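Local coordinates for 5-formyltetrahydrofolate cyclo-ligase family protein (PDB 2JCB) that probably catalyses the ATP-dependent cyclisation of 5-formyltetrahydrofolate to 5,10-methenyltetrahydrofolate in folate metabolism, with ADP and magnesium bound in this structure, at residues 41-46 with 163-168; 55-60 with 68-73; 83-88 with 103-108. All blocks are in the same frame, centred on the assembly; numbering follows the deposited sequence.

Interaction 1 (41-46 with 163-168)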
loop_
_atom_site.group_PDB
_atom_site.type_symbol
_atom_site.label_atom_id
_atom_site.label_comp_id
_atom_site.label_asym_id
_atom_site.label_seq_id
_atom_site.Cartn_x
_atom_site.Cartn_y
_atom_site.Cartn_z
ATOM N N PHE A 41 -3.248 -5.502 13.851
ATOM C CA PHE A 41 -3.243 -5.257 15.303
ATOM C C PHE A 41 -1.973 -4.404 15.578
ATOM O O PHE A 41 -2.045 -3.428 16.342
ATOM C CB PHE A 41 -3.217 -6.594 16.062
ATOM C CG PHE A 41 -2.992 -6.462 17.535
ATOM C CD1 PHE A 41 -4.072 -6.428 18.393
ATOM C CD2 PHE A 41 -1.696 -6.386 18.062
ATOM C CE1 PHE A 41 -3.900 -6.301 19.772
ATOM C CE2 PHE A 41 -1.509 -6.279 19.446
ATOM C CZ PHE A 41 -2.611 -6.228 20.287
ATOM N N SER A 42 -0.853 -4.730 14.954
ATOM C CA SER A 42 0.417 -4.018 15.198
ATOM C C SER A 42 0.330 -2.581 14.633
ATOM O O SER A 42 0.735 -1.610 15.296
ATOM C CB SER A 42 1.544 -4.780 14.541
ATOM O OG SER A 42 2.821 -4.128 14.703
ATOM N N LEU A 43 -0.257 -2.451 13.443
ATOM C CA LEU A 43 -0.557 -1.093 12.883
ATOM C C LEU A 43 -1.253 -0.168 13.883
ATOM O O LEU A 43 -0.819 0.985 14.037
ATOM C CB LEU A 43 -1.468 -1.183 11.626
ATOM C CG LEU A 43 -2.023 0.205 11.143
ATOM C CD1 LEU A 43 -0.848 1.047 10.637
ATOM C CD2 LEU A 43 -2.974 -0.091 9.933
ATOM N N TYR A 44 -2.323 -0.636 14.550
ATOM C CA TYR A 44 -3.128 0.232 15.387
ATOM C C TYR A 44 -2.357 0.656 16.640
ATOM O O TYR A 44 -2.769 1.563 17.313
ATOM C CB TYR A 44 -4.387 -0.475 15.826
ATOM C CG TYR A 44 -5.257 -1.015 14.701
ATOM C CD1 TYR A 44 -5.228 -0.434 13.423
ATOM C CD2 TYR A 44 -6.042 -2.159 14.912
ATOM C CE1 TYR A 44 -6.016 -0.958 12.367
ATOM C CE2 TYR A 44 -6.856 -2.698 13.884
ATOM C CZ TYR A 44 -6.835 -2.089 12.613
ATOM O OH TYR A 44 -7.620 -2.615 11.577
ATOM N N GLU A 45 -1.269 -0.038 16.958
ATOM C CA GLU A 45 -0.415 0.364 18.099
ATOM C C GLU A 45 0.602 1.455 17.747
ATOM O O GLU A 45 1.249 1.984 18.656
ATOM C CB GLU A 45 0.330 -0.843 18.644
ATOM C CG GLU A 45 -0.590 -1.863 19.303
ATOM C CD GLU A 45 0.184 -2.844 20.161
ATOM O OE1 GLU A 45 1.424 -2.962 19.960
ATOM O OE2 GLU A 45 -0.428 -3.487 21.036
ATOM N N GLN A 46 0.762 1.748 16.452
ATOM C CA GLN A 46 1.801 2.660 15.961
ATOM C C GLN A 46 1.396 4.104 16.265
ATOM O O GLN A 46 0.188 4.507 16.134
ATOM C CB GLN A 46 2.131 2.465 14.442
ATOM C CG GLN A 46 2.587 1.008 14.057
ATOM C CD GLN A 46 3.710 0.518 14.909
ATOM O OE1 GLN A 46 4.760 1.146 14.997
ATOM N NE2 GLN A 46 3.496 -0.612 15.592
ATOM N N LEU A 163 3.934 4.180 5.485
ATOM C CA LEU A 163 4.248 2.851 5.978
ATOM C C LEU A 163 3.620 1.860 5.063
ATOM O O LEU A 163 2.656 2.151 4.403
ATOM C CB LEU A 163 3.817 2.615 7.450
ATOM C CG LEU A 163 2.378 2.499 7.857
ATOM C CD1 LEU A 163 1.784 1.023 7.544
ATOM C CD2 LEU A 163 2.252 2.864 9.356
ATOM N N SER A 164 4.197 0.664 5.052
ATOM C CA SER A 164 3.658 -0.459 4.288
ATOM C C SER A 164 3.398 -1.602 5.215
ATOM O O SER A 164 4.059 -1.739 6.253
ATOM C CB SER A 164 4.588 -0.876 3.167
ATOM O OG SER A 164 4.722 0.124 2.163
ATOM N N LEU A 165 2.356 -2.368 4.881
ATOM C CA LEU A 165 1.987 -3.608 5.563
ATOM C C LEU A 165 2.426 -4.781 4.688
ATOM O O LEU A 165 2.146 -4.766 3.490
ATOM C CB LEU A 165 0.467 -3.618 5.788
ATOM C CG LEU A 165 -0.101 -2.358 6.441
ATOM C CD1 LEU A 165 -1.668 -2.301 6.547
ATOM C CD2 LEU A 165 0.512 -2.198 7.842
ATOM N N ALA A 166 3.086 -5.810 5.253
ATOM C CA ALA A 166 3.619 -6.890 4.477
ATOM C C ALA A 166 3.690 -8.171 5.268
ATOM O O ALA A 166 3.988 -8.143 6.447
ATOM C CB ALA A 166 4.974 -6.523 3.936
ATOM N N TYR A 167 3.429 -9.297 4.612
ATOM C CA TYR A 167 3.747 -10.570 5.212
ATOM C C TYR A 167 5.286 -10.659 5.179
ATOM O O TYR A 167 5.964 -10.095 4.290
ATOM C CB TYR A 167 3.196 -11.707 4.355
ATOM C CG TYR A 167 1.732 -11.595 4.094
ATOM C CD1 TYR A 167 0.819 -11.836 5.125
ATOM C CD2 TYR A 167 1.227 -11.351 2.795
ATOM C CE1 TYR A 167 -0.533 -11.771 4.894
ATOM C CE2 TYR A 167 -0.164 -11.306 2.550
ATOM C CZ TYR A 167 -1.030 -11.517 3.622
ATOM O OH TYR A 167 -2.431 -11.476 3.526
ATOM N N SER A 168 5.842 -11.339 6.171
ATOM C CA SER A 168 7.290 -11.438 6.253
ATOM C C SER A 168 7.960 -12.046 5.006
ATOM O O SER A 168 9.090 -11.681 4.687
ATOM C CB SER A 168 7.730 -12.114 7.564
ATOM O OG SER A 168 7.396 -13.458 7.551
#
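L43 is the residue through which segment 41-46 reaches segment 163-168, and its two methyl branches are divided between two leucines. CD1 of L43 lies 3.8 Å from CD2 of L163, the two side chains crossing at a slant, while CD2 of L43 approaches CD1 of L165 more loosely, at 4.2 Å. With CG opposite the backbone N (chi1 170°), the fork of L43 is carried out from the helix to the strand. No hydrogen bond links the two segments; both leucines of the strand lie in the protein interior, and the contact is purely apolar. It packs the C-terminal part of helix 29-44 against the parallel strand 161-165 of the central sheet, in the helix-on-sheet manner of this Rossmann-like alpha/beta fold, and I70 of helix 68-76 touches both L43 and L165. Farther along the segment, Q46 takes the N-cap position of helix 47-51. The amide of Q46 folds back, and NE2 of Q46 donates to the backbone O of S42 at 3.0 Å. The donor stands 51° out of the carbonyl plane, and E45 N reaches the same oxygen from the opposite face. OE1 of Q46 is hydrogen-bonded to K186 NZ on strand 186-189.

Interaction 2 (55-60 with 68-73)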
loop_
_atom_site.group_PDB
_atom_site.type_symbol
_atom_site.label_atom_id
_atom_site.label_comp_id
_atom_site.label_asym_id
_atom_site.label_seq_id
_atom_site.Cartn_x
_atom_site.Cartn_y
_atom_site.Cartn_z
ATOM N N ILE A 55 -5.999 9.363 6.716
ATOM C CA ILE A 55 -5.183 8.274 6.306
ATOM C C ILE A 55 -5.542 7.944 4.845
ATOM O O ILE A 55 -6.729 7.844 4.530
ATOM C CB ILE A 55 -5.380 7.050 7.208
ATOM C CG1 ILE A 55 -4.904 7.395 8.642
ATOM C CG2 ILE A 55 -4.575 5.935 6.608
ATOM C CD1 ILE A 55 -5.269 6.443 9.670
ATOM N N GLY A 56 -4.506 7.709 4.044
ATOM C CA GLY A 56 -4.579 7.284 2.619
ATOM C C GLY A 56 -4.293 5.771 2.615
ATOM O O GLY A 56 -3.323 5.299 3.252
ATOM N N ILE A 57 -5.130 5.012 1.898
ATOM C CA ILE A 57 -4.968 3.545 1.884
ATOM C C ILE A 57 -5.536 3.009 0.565
ATOM O O ILE A 57 -6.264 3.711 -0.128
ATOM C CB ILE A 57 -5.721 2.901 3.072
ATOM C CG1 ILE A 57 -5.386 1.416 3.276
ATOM C CG2 ILE A 57 -7.295 3.261 3.086
ATOM C CD1 ILE A 57 -5.757 0.941 4.671
ATOM N N THR A 58 -5.163 1.782 0.253
ATOM C CA THR A 58 -5.701 1.080 -0.968
ATOM C C THR A 58 -6.714 0.019 -0.509
ATOM O O THR A 58 -6.776 -0.353 0.681
ATOM C CB THR A 58 -4.618 0.448 -1.845
ATOM O OG1 THR A 58 -3.934 -0.577 -1.108
ATOM C CG2 THR A 58 -3.695 1.549 -2.358
ATOM N N LEU A 59 -7.563 -0.434 -1.443
ATOM C CA LEU A 59 -8.512 -1.496 -1.176
ATOM C C LEU A 59 -7.815 -2.788 -1.621
ATOM O O LEU A 59 -7.463 -2.949 -2.784
ATOM C CB LEU A 59 -9.803 -1.273 -1.996
ATOM C CG LEU A 59 -10.449 0.065 -1.559
ATOM C CD1 LEU A 59 -11.258 0.741 -2.639
ATOM C CD2 LEU A 59 -11.194 -0.095 -0.272
ATOM N N SER A 60 -7.554 -3.670 -0.682
ATOM C CA SER A 60 -6.763 -4.853 -0.980
ATOM C C SER A 60 -7.525 -5.854 -1.893
ATOM O O SER A 60 -8.757 -5.942 -1.870
ATOM C CB SER A 60 -6.386 -5.535 0.323
ATOM O OG SER A 60 -7.522 -5.699 1.120
ATOM N N TYR A 68 -9.551 -3.861 4.352
ATOM C CA TYR A 68 -10.930 -3.518 4.673
ATOM C C TYR A 68 -11.166 -3.258 6.159
ATOM O O TYR A 68 -11.778 -2.232 6.511
ATOM C CB TYR A 68 -11.942 -4.526 4.054
ATOM C CG TYR A 68 -12.109 -4.252 2.566
ATOM C CD1 TYR A 68 -11.180 -4.756 1.630
ATOM C CD2 TYR A 68 -13.170 -3.438 2.107
ATOM C CE1 TYR A 68 -11.331 -4.475 0.220
ATOM C CE2 TYR A 68 -13.338 -3.146 0.728
ATOM C CZ TYR A 68 -12.421 -3.682 -0.197
ATOM O OH TYR A 68 -12.618 -3.401 -1.542
ATOM N N PRO A 69 -10.672 -4.159 7.040
ATOM C CA PRO A 69 -10.804 -3.893 8.469
ATOM C C PRO A 69 -10.141 -2.580 8.902
ATOM O O PRO A 69 -10.642 -1.948 9.831
ATOM C CB PRO A 69 -10.133 -5.086 9.127
ATOM C CG PRO A 69 -10.191 -6.179 8.120
ATOM C CD PRO A 69 -10.069 -5.470 6.790
ATOM N N ILE A 70 -9.114 -2.150 8.185
ATOM C CA ILE A 70 -8.383 -0.932 8.550
ATOM C C ILE A 70 -9.258 0.266 8.284
ATOM O O ILE A 70 -9.365 1.154 9.098
ATOM C CB ILE A 70 -7.059 -0.752 7.770
ATOM C CG1 ILE A 70 -6.155 -2.006 7.965
ATOM C CG2 ILE A 70 -6.377 0.561 8.265
ATOM C CD1 ILE A 70 -4.896 -2.076 7.004
ATOM N N ILE A 71 -9.861 0.303 7.102
ATOM C CA ILE A 71 -10.810 1.377 6.803
ATOM C C ILE A 71 -11.951 1.454 7.840
ATOM O O ILE A 71 -12.334 2.542 8.312
ATOM C CB ILE A 71 -11.361 1.214 5.366
ATOM C CG1 ILE A 71 -10.202 1.394 4.383
ATOM C CG2 ILE A 71 -12.500 2.260 5.139
ATOM C CD1 ILE A 71 -10.540 0.870 2.965
ATOM N N GLU A 72 -12.505 0.311 8.224
ATOM C CA GLU A 72 -13.553 0.282 9.219
ATOM C C GLU A 72 -13.145 0.859 10.588
ATOM O O GLU A 72 -13.912 1.620 11.200
ATOM C CB GLU A 72 -14.055 -1.144 9.318
ATOM C CG GLU A 72 -14.754 -1.562 7.996
ATOM C CD GLU A 72 -15.277 -2.946 8.071
ATOM O OE1 GLU A 72 -14.482 -3.860 8.406
ATOM O OE2 GLU A 72 -16.489 -3.118 7.824
ATOM N N LYS A 73 -11.919 0.519 10.996
ATOM C CA LYS A 73 -11.332 0.993 12.269
ATOM C C LYS A 73 -11.123 2.500 12.194
ATOM O O LYS A 73 -11.467 3.210 13.110
ATOM C CB LYS A 73 -9.957 0.322 12.479
ATOM C CG LYS A 73 -9.294 0.542 13.872
ATOM C CD LYS A 73 -10.066 -0.112 14.956
ATOM C CE LYS A 73 -9.196 -0.389 16.168
ATOM N NZ LYS A 73 -9.973 -1.329 17.047
HETATM O O HOH W 1 -10.777 -4.586 -3.349
#
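I57, L59 and S60 meet one face of helix 68-76 through I70, I71 and Y68. At the buried end, I57 spreads its two branches over neighbouring helix residues: CD1 rests 3.7 Å from CG2 of I70, and CG2 lies equally near CG1 of I71. The ethyl arm of I57 has its CG1 opposite the backbone N (chi1 -169°), which sends CD1 to I70 and leaves CG2 to I71. Next along, CD2 of L59 is pressed to 3.4 Å from CD1 of I71, tighter than ordinary van der Waals contact, where the two side chains cross nearly at a right angle. CD2 of L59 also sits 3.8 Å from CZ of Y68, and CB of L59 touches the phenol oxygen. S60 O comes to the edge of the Y68 ring, in its plane, 3.6 Å from CE1. Water 1 joins this carbonyl to Y68 OH, with 2.8 Å to each of S60 O and Y68 OH, so the ring is tied to the loop without a direct bond. Further out, T67 OG1 hydrogen-bonds to both S60 N and T58 O, while N66 OD1 is bonded to Y68 N, which probably helps to hold the loop beside the first turn of the helix. The contact lies within the beta-alpha-beta unit of strand 54-56, helix 68-76 and strand 80-87; V81 touches I57 and I71, and helix 29-44 flanks I70.

Interaction 3 (83-88 with 103-108)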
loop_
_atom_site.group_PDB
_atom_site.type_symbol
_atom_site.label_atom_id
_atom_site.label_comp_id
_atom_site.label_asym_id
_atom_site.label_seq_id
_atom_site.Cartn_x
_atom_site.Cartn_y
_atom_site.Cartn_z
ATOM N N VAL A 83 -8.882 7.061 -0.549
ATOM C CA VAL A 83 -8.444 5.926 -1.384
ATOM C C VAL A 83 -8.192 6.436 -2.829
ATOM O O VAL A 83 -8.824 7.427 -3.242
ATOM C CB VAL A 83 -9.552 4.846 -1.392
ATOM C CG1 VAL A 83 -9.670 4.213 0.011
ATOM C CG2 VAL A 83 -10.944 5.489 -1.728
ATOM N N PRO A 84 -7.258 5.801 -3.552
ATOM C CA PRO A 84 -6.884 6.396 -4.839
ATOM C C PRO A 84 -7.762 6.000 -6.021
ATOM O O PRO A 84 -8.199 4.863 -6.138
ATOM C CB PRO A 84 -5.462 5.868 -5.068
ATOM C CG PRO A 84 -5.441 4.549 -4.363
ATOM C CD PRO A 84 -6.431 4.607 -3.236
ATOM N N LYS A 85 -7.948 6.967 -6.912
ATOM C CA LYS A 85 -8.407 6.716 -8.270
ATOM C C LYS A 85 -7.205 6.953 -9.196
ATOM O O LYS A 85 -6.657 8.061 -9.262
ATOM C CB LYS A 85 -9.592 7.620 -8.644
ATOM C CG LYS A 85 -10.091 7.363 -10.085
ATOM C CD LYS A 85 -11.483 7.918 -10.354
ATOM C CE LYS A 85 -11.950 7.615 -11.813
ATOM N NZ LYS A 85 -12.148 6.140 -12.143
ATOM N N CYS A 86 -6.836 5.925 -9.947
ATOM C CA CYS A 86 -5.681 6.013 -10.823
ATOM C C CYS A 86 -6.061 6.519 -12.190
ATOM O O CYS A 86 -7.088 6.129 -12.761
ATOM C CB CYS A 86 -4.978 4.658 -10.942
ATOM S SG CYS A 86 -4.338 4.046 -9.403
ATOM N N ASN A 87 -5.256 7.435 -12.695
ATOM C CA ASN A 87 -5.382 7.841 -14.079
ATOM C C ASN A 87 -4.264 7.132 -14.859
ATOM O O ASN A 87 -3.076 7.421 -14.697
ATOM C CB ASN A 87 -5.339 9.370 -14.196
ATOM C CG ASN A 87 -5.469 9.861 -15.636
ATOM O OD1 ASN A 87 -5.150 9.146 -16.587
ATOM N ND2 ASN A 87 -5.905 11.106 -15.798
ATOM N N LYS A 88 -4.661 6.172 -15.682
ATOM C CA LYS A 88 -3.707 5.338 -16.397
ATOM C C LYS A 88 -2.905 6.110 -17.443
ATOM O O LYS A 88 -1.761 5.751 -17.736
ATOM C CB LYS A 88 -4.423 4.130 -17.002
ATOM C CG LYS A 88 -5.197 3.328 -15.931
ATOM C CD LYS A 88 -5.570 1.915 -16.394
ATOM C CE LYS A 88 -4.355 0.989 -16.386
ATOM N NZ LYS A 88 -3.508 1.174 -17.620
ATOM N N GLN A 103 -19.504 4.384 -1.934
ATOM C CA GLN A 103 -18.869 5.421 -2.726
ATOM C C GLN A 103 -17.794 4.802 -3.641
ATOM O O GLN A 103 -17.052 5.521 -4.311
ATOM C CB GLN A 103 -18.241 6.453 -1.805
ATOM C CG GLN A 103 -19.259 7.416 -1.232
ATOM C CD GLN A 103 -18.687 8.241 -0.119
ATOM O OE1 GLN A 103 -18.424 7.727 0.950
ATOM N NE2 GLN A 103 -18.502 9.541 -0.358
ATOM N N LEU A 104 -17.690 3.471 -3.635
ATOM C CA LEU A 104 -16.737 2.778 -4.521
ATOM C C LEU A 104 -17.472 2.169 -5.713
ATOM O O LEU A 104 -18.639 1.789 -5.598
ATOM C CB LEU A 104 -16.061 1.628 -3.786
ATOM C CG LEU A 104 -15.256 2.024 -2.549
ATOM C CD1 LEU A 104 -14.678 0.771 -1.959
ATOM C CD2 LEU A 104 -14.136 2.997 -2.974
ATOM N N GLU A 105 -16.767 2.060 -6.834
ATOM C CA GLU A 105 -17.257 1.294 -7.986
ATOM C C GLU A 105 -16.153 0.349 -8.479
ATOM O O GLU A 105 -14.987 0.540 -8.169
ATOM C CB GLU A 105 -17.696 2.218 -9.113
ATOM C CG GLU A 105 -16.613 3.195 -9.549
ATOM C CD GLU A 105 -17.058 4.134 -10.646
ATOM O OE1 GLU A 105 -18.163 3.934 -11.215
ATOM O OE2 GLU A 105 -16.280 5.065 -10.942
ATOM N N THR A 106 -16.541 -0.657 -9.257
ATOM C CA THR A 106 -15.562 -1.559 -9.835
ATOM C C THR A 106 -15.215 -1.040 -11.212
ATOM O O THR A 106 -16.071 -0.996 -12.108
ATOM C CB THR A 106 -16.063 -3.020 -9.932
ATOM O OG1 THR A 106 -16.839 -3.365 -8.768
ATOM C CG2 THR A 106 -14.857 -3.994 -10.065
ATOM N N VAL A 107 -13.954 -0.642 -11.361
ATOM C CA VAL A 107 -13.429 -0.090 -12.610
ATOM C C VAL A 107 -12.722 -1.167 -13.444
ATOM O O VAL A 107 -12.072 -0.850 -14.443
ATOM C CB VAL A 107 -12.465 1.096 -12.355
ATOM C CG1 VAL A 107 -13.231 2.362 -11.910
ATOM C CG2 VAL A 107 -11.383 0.701 -11.346
ATOM N N TYR A 108 -12.835 -2.426 -13.009
ATOM C CA TYR A 108 -12.581 -3.627 -13.840
ATOM C C TYR A 108 -12.227 -4.886 -13.045
ATOM O O TYR A 108 -11.284 -4.881 -12.236
ATOM C CB TYR A 108 -11.599 -3.385 -15.016
ATOM C CG TYR A 108 -10.085 -3.422 -14.758
ATOM C CD1 TYR A 108 -9.414 -4.637 -14.559
ATOM C CD2 TYR A 108 -9.315 -2.252 -14.813
ATOM C CE1 TYR A 108 -8.018 -4.687 -14.365
ATOM C CE2 TYR A 108 -7.912 -2.288 -14.627
ATOM C CZ TYR A 108 -7.270 -3.515 -14.406
ATOM O OH TYR A 108 -5.894 -3.577 -14.229
HETATM O O HOH W 2 -13.975 5.335 -9.987
HETATM O O HOH W 3 -15.071 6.842 -13.230
#
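Strand 80-87 of the main sheet faces the two-stranded antiparallel sheet 104-108/111-114 where V83 and K85 meet L104, E105 and V107. Near the interior, CG2 of V83 and CD2 of L104 are 4.2 Å apart, a light apolar touch that P114 of the paired strand extends on the V83 side. Farther out the contact turns polar. K85 leaves its strand with CG opposite the backbone N (chi1 -180°) and runs straight until a bend at its last torsion (chi4 65°) sets the ammonium beside V107, with NZ 3.9 Å from the methyl CG1. V107 stands where the chain turns a corner. NZ of K85 is also 4.4 Å from OE2 of E105, too far for a salt bridge, and two waters fill the role of go-between. Water 2 accepts from NZ of K85 at 2.9 Å and donates to OE2 of E105; water 3 does the same less tightly, 3.2 Å from K85 NZ and 3.1 Å from E105 OE2. A long, weak ion pair with E113 OE1 gives the lysine a second acidic neighbour. The attraction between K85 and E105 thus passes through solvent and is probably partly screened, while the lysine ammonium keeps hydrogen-bonding partners beside a hydrophobic methyl.

How the interactions relate
Interaction 2 stands between the other two. Its centre is about 12 Å from that of interaction 1, and the two meet where CD1 of L165 lies 3.3 Å from CD1 of I70. On the other side its centre is about 14 Å from that of interaction 3, with CD1 of L59 3.5 Å from CD1 of L104 and I57 O packed against P84. Interactions 1 and 3 do not touch, their centres being about 24 Å apart on opposite sides of the chain's centre, yet all three reach the same sheet. The ADP pocket is approached from 83-88: P84 and C86 touch helix 150-154, which carries the pocket residues D152 and R153, and D152 also belongs to the magnesium site.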